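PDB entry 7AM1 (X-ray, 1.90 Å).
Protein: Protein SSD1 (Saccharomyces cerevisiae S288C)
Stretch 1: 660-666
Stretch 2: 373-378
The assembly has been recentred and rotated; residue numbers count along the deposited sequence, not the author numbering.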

ATOM      1  N   PHE A 660      11.091 -15.829  -1.270  1.00 38.01           N
ATOM      2  CA  PHE A 660      12.421 -16.407  -1.134  1.00 37.64           C
ATOM      3  C   PHE A 660      13.533 -15.427  -1.478  1.00 36.24           C
ATOM      4  O   PHE A 660      14.650 -15.604  -0.976  1.00 36.38           O
ATOM      5  CB  PHE A 660      12.517 -17.658  -2.033  1.00 37.67           C
ATOM      6  CG  PHE A 660      13.920 -18.110  -2.360  1.00 40.36           C
ATOM      7  CD1 PHE A 660      14.563 -19.054  -1.570  1.00 42.75           C
ATOM      8  CD2 PHE A 660      14.568 -17.646  -3.496  1.00 40.97           C
ATOM      9  CE1 PHE A 660      15.842 -19.494  -1.886  1.00 45.18           C
ATOM     10  CE2 PHE A 660      15.848 -18.082  -3.817  1.00 43.37           C
ATOM     11  CZ  PHE A 660      16.484 -19.008  -3.011  1.00 45.13           C
ATOM     12  N   THR A 661      13.251 -14.364  -2.239  1.00 35.52           N
ATOM     13  CA  THR A 661      14.277 -13.553  -2.883  1.00 36.26           C
ATOM     14  C   THR A 661      14.730 -12.336  -2.078  1.00 37.96           C
ATOM     15  O   THR A 661      15.559 -11.568  -2.579  1.00 38.86           O
ATOM     16  CB  THR A 661      13.779 -13.066  -4.262  1.00 37.67           C
ATOM     17  OG1 THR A 661      12.439 -12.560  -4.149  1.00 39.22           O
ATOM     18  CG2 THR A 661      13.816 -14.194  -5.303  1.00 37.15           C
ATOM     19  N   ALA A 662      14.231 -12.124  -0.859  1.00 37.55           N
ATOM     20  CA  ALA A 662      14.562 -10.918  -0.093  1.00 37.54           C
ATOM     21  C   ALA A 662      14.709 -11.236   1.392  1.00 38.35           C
ATOM     22  O   ALA A 662      14.042 -10.641   2.243  1.00 38.07           O
ATOM     23  CB  ALA A 662      13.508  -9.834  -0.324  1.00 35.13           C
ATOM     24  N   PRO A 663      15.621 -12.150   1.742  1.00 39.90           N
ATOM     25  CA  PRO A 663      15.818 -12.485   3.164  1.00 40.46           C
ATOM     26  C   PRO A 663      16.438 -11.370   3.991  1.00 41.23           C
ATOM     27  O   PRO A 663      16.361 -11.429   5.225  1.00 41.41           O
ATOM     28  CB  PRO A 663      16.743 -13.709   3.103  1.00 41.36           C
ATOM     29  CG  PRO A 663      17.543 -13.476   1.849  1.00 40.66           C
ATOM     30  CD  PRO A 663      16.541 -12.905   0.871  1.00 39.82           C
ATOM     31  N   MET A 664      17.057 -10.363   3.373  1.00 41.68           N
ATOM     32  CA  MET A 664      17.624  -9.265   4.144  1.00 41.52           C
ATOM     33  C   MET A 664      16.570  -8.283   4.640  1.00 39.42           C
ATOM     34  O   MET A 664      16.887  -7.449   5.495  1.00 39.62           O
ATOM     35  CB  MET A 664      18.668  -8.510   3.319  1.00 44.87           C
ATOM     36  CG  MET A 664      19.851  -9.360   2.878  1.00 49.63           C
ATOM     37  SD  MET A 664      20.816  -9.998   4.263  1.00 54.08           S
ATOM     38  CE  MET A 664      21.825  -8.579   4.670  1.00 55.27           C
ATOM     39  N   ARG A 665      15.333  -8.352   4.131  1.00 37.40           N
ATOM     40  CA  ARG A 665      14.284  -7.432   4.551  1.00 37.73           C
ATOM     41  C   ARG A 665      12.962  -8.098   4.908  1.00 36.83           C
ATOM     42  O   ARG A 665      12.075  -7.409   5.424  1.00 38.08           O
ATOM     43  CB  ARG A 665      14.020  -6.376   3.462  1.00 37.11           C
ATOM     44  CG  ARG A 665      13.806  -6.927   2.051  1.00 36.64           C
ATOM     45  CD  ARG A 665      13.513  -5.794   1.075  1.00 35.41           C
ATOM     46  NE  ARG A 665      13.147  -6.256  -0.257  1.00 34.87           N
ATOM     47  CZ  ARG A 665      11.911  -6.583  -0.630  1.00 35.71           C
ATOM     48  NH1 ARG A 665      10.905  -6.526   0.237  1.00 35.32           N
ATOM     49  NH2 ARG A 665      11.685  -6.984  -1.875  1.00 36.02           N
ATOM     50  N   ARG A 666      12.805  -9.400   4.670  1.00 35.91           N
ATOM     51  CA  ARG A 666      11.588 -10.131   5.001  1.00 36.22           C
ATOM     52  C   ARG A 666      11.940 -11.358   5.831  1.00 37.17           C
ATOM     53  O   ARG A 666      12.757 -12.185   5.409  1.00 38.31           O
ATOM     54  CB  ARG A 666      10.842 -10.564   3.737  1.00 36.59           C
ATOM     55  CG  ARG A 666      10.523  -9.443   2.774  1.00 36.20           C
ATOM     56  CD  ARG A 666       9.568  -9.930   1.681  1.00 36.02           C
ATOM     57  NE  ARG A 666      10.146 -11.028   0.900  1.00 36.18           N
ATOM     58  CZ  ARG A 666      10.200 -11.076  -0.432  1.00 35.53           C
ATOM     59  NH1 ARG A 666       9.703 -10.087  -1.166  1.00 35.90           N
ATOM     60  NH2 ARG A 666      10.751 -12.123  -1.034  1.00 36.10           N
TER
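Stretch 2 (373-378) GWVSEF

How does stretch 2 lie on stretch 1? Neither segment forms a regular helix through the contact; stretch 2 is largely extended from Trp374 to Ser376, with psi near 0° at Glu377, and Phe378 is in strand conformation, while stretch 1 is a compact turn. That turn is held by its own backbone: the O of Ala662 accepts from Arg665 N at 3.2 Å and from Arg666 N at 3.0 Å, so one carbonyl serves two amides. In the CA register, Ala662 pairs with Glu377, CA to CA 6.7 Å, and Thr661 with Phe378, CA to CA 7.1 Å. Register therefore runs antiparallel at this end, one chain rising in number as the other falls. With the main chains this far apart, side chains of stretch 2 reach across to the backbone and side chains of stretch 1, and together the two segments bury 362 Å² of surface.

What does the carboxylate of Glu377 satisfy? Its side chain, p at chi1 and t at chi2, points toward stretch 1 and carries its oxygens to the turn. Glu377 OE1 accepts from Met664 N at 2.8 Å, with an angle of 159° at the hydrogen, and this is the one hydrogen bond between the stretches. The turn's own two backbone bonds use the amides of Arg665 and Arg666; the amide of Met664 is satisfied by the carboxylate instead. OE1 also lies 3.2 Å from Pro663 N, but a proline nitrogen has no hydrogen to give, so that closeness is mere packing; so is the 3.3 Å between Glu377 OE1 and Pro663 CD.

Which donors reach the other oxygen, Glu377 OE2? One comes from its own stretch: Trp374 NE1 donates to Glu377 OE2 at 3.2 Å, nearly straight at 168°, tying the indole to the carboxylate three residues later. The charge is answered from stretch 1, where Arg665 NE stands 3.9 Å from Glu377 OE2 in a long salt bridge, electrostatic in character rather than a hydrogen bond. Arg665 NH1 and NH2 are hydrogen-bonded elsewhere in the structure. The two carboxylate oxygens thus each accept one hydrogen bond, OE1 from across the contact and OE2 from within stretch 2.

What packs around these polar links? Met664 and Trp374 both point toward the opposing stretch, and Met664 CB meets Trp374 CZ2 at 4.0 Å. The carbonyl of Met664 comes to the edge of the indole, near its plane, with Met664 O 3.3 Å from Trp374 CZ2, while Arg665 CB lies 3.7 Å from the same Trp374 CZ2. Farther along the methionine, whose three chi angles are all m, Met664 CG touches Val375 CG2 at 4.1 Å. Ser376 takes no part: its CA-to-CB bond points away, and its OG is hydrogen-bonded elsewhere. Apolar atoms thus line the contact beside a carboxylate whose two oxygens are both engaged.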

ATOM      1  N   GLY A 373      20.191   2.915  -1.407  1.00 56.20           N
ATOM      2  CA  GLY A 373      20.046   3.008   0.028  1.00 57.10           C
ATOM      3  C   GLY A 373      19.980   1.682   0.745  1.00 56.35           C
ATOM      4  O   GLY A 373      19.844   1.667   1.976  1.00 56.50           O
ATOM      5  N   TRP A 374      20.085   0.573   0.023  1.00 54.88           N
ATOM      6  CA  TRP A 374      19.909  -0.757   0.581  1.00 53.94           C
ATOM      7  C   TRP A 374      21.108  -1.612   0.193  1.00 56.00           C
ATOM      8  O   TRP A 374      21.979  -1.192  -0.572  1.00 59.09           O
ATOM      9  CB  TRP A 374      18.589  -1.366   0.088  1.00 50.82           C
ATOM     10  CG  TRP A 374      18.196  -2.643   0.754  1.00 49.55           C
ATOM     11  CD1 TRP A 374      17.943  -3.837   0.149  1.00 48.08           C
ATOM     12  CD2 TRP A 374      18.010  -2.854   2.157  1.00 49.84           C
ATOM     13  NE1 TRP A 374      17.604  -4.781   1.088  1.00 48.78           N
ATOM     14  CE2 TRP A 374      17.641  -4.202   2.330  1.00 49.60           C
ATOM     15  CE3 TRP A 374      18.118  -2.032   3.285  1.00 50.26           C
ATOM     16  CZ2 TRP A 374      17.380  -4.750   3.584  1.00 50.19           C
ATOM     17  CZ3 TRP A 374      17.859  -2.575   4.529  1.00 50.70           C
ATOM     18  CH2 TRP A 374      17.492  -3.922   4.669  1.00 50.84           C
ATOM     19  N   VAL A 375      21.157  -2.822   0.745  1.00 53.58           N
ATOM     20  CA  VAL A 375      22.237  -3.762   0.471  1.00 51.71           C
ATOM     21  C   VAL A 375      22.029  -4.413  -0.890  1.00 47.55           C
ATOM     22  O   VAL A 375      21.099  -4.061  -1.626  1.00 45.55           O
ATOM     23  CB  VAL A 375      22.323  -4.828   1.580  1.00 52.96           C
ATOM     24  CG1 VAL A 375      22.561  -4.169   2.928  1.00 53.99           C
ATOM     25  CG2 VAL A 375      21.053  -5.668   1.612  1.00 52.39           C
ATOM     26  N   SER A 376      22.918  -5.338  -1.249  1.00 47.19           N
ATOM     27  CA  SER A 376      22.732  -6.224  -2.392  1.00 45.21           C
ATOM     28  C   SER A 376      22.470  -7.630  -1.869  1.00 43.27           C
ATOM     29  O   SER A 376      23.322  -8.215  -1.192  1.00 43.92           O
ATOM     30  CB  SER A 376      23.954  -6.216  -3.308  1.00 46.43           C
ATOM     31  OG  SER A 376      23.842  -7.213  -4.309  1.00 44.68           O
ATOM     32  N   GLU A 377      21.291  -8.166  -2.162  1.00 39.79           N
ATOM     33  CA  GLU A 377      20.952  -9.508  -1.718  1.00 40.29           C
ATOM     34  C   GLU A 377      20.620 -10.451  -2.864  1.00 39.72           C
ATOM     35  O   GLU A 377      20.305 -11.619  -2.609  1.00 38.76           O
ATOM     36  CB  GLU A 377      19.786  -9.463  -0.716  1.00 40.80           C
ATOM     37  CG  GLU A 377      18.475  -8.879  -1.219  1.00 41.27           C
ATOM     38  CD  GLU A 377      17.457  -8.749  -0.092  1.00 42.80           C
ATOM     39  OE1 GLU A 377      17.343  -9.706   0.699  1.00 44.24           O
ATOM     40  OE2 GLU A 377      16.779  -7.702   0.020  1.00 44.29           O
ATOM     41  N   PHE A 378      20.712  -9.992  -4.110  1.00 42.24           N
ATOM     42  CA  PHE A 378      20.354 -10.787  -5.274  1.00 42.86           C
ATOM     43  C   PHE A 378      21.384 -10.546  -6.364  1.00 42.36           C
ATOM     44  O   PHE A 378      21.802  -9.408  -6.586  1.00 42.15           O
ATOM     45  CB  PHE A 378      18.960 -10.416  -5.771  1.00 42.91           C
ATOM     46  CG  PHE A 378      18.485 -11.237  -6.929  1.00 42.66           C
ATOM     47  CD1 PHE A 378      18.017 -12.521  -6.726  1.00 43.81           C
ATOM     48  CD2 PHE A 378      18.468 -10.716  -8.211  1.00 41.61           C
ATOM     49  CE1 PHE A 378      17.558 -13.277  -7.779  1.00 44.53           C
ATOM     50  CE2 PHE A 378      18.003 -11.468  -9.264  1.00 42.25           C
ATOM     51  CZ  PHE A 378      17.546 -12.750  -9.046  1.00 43.45           C
TER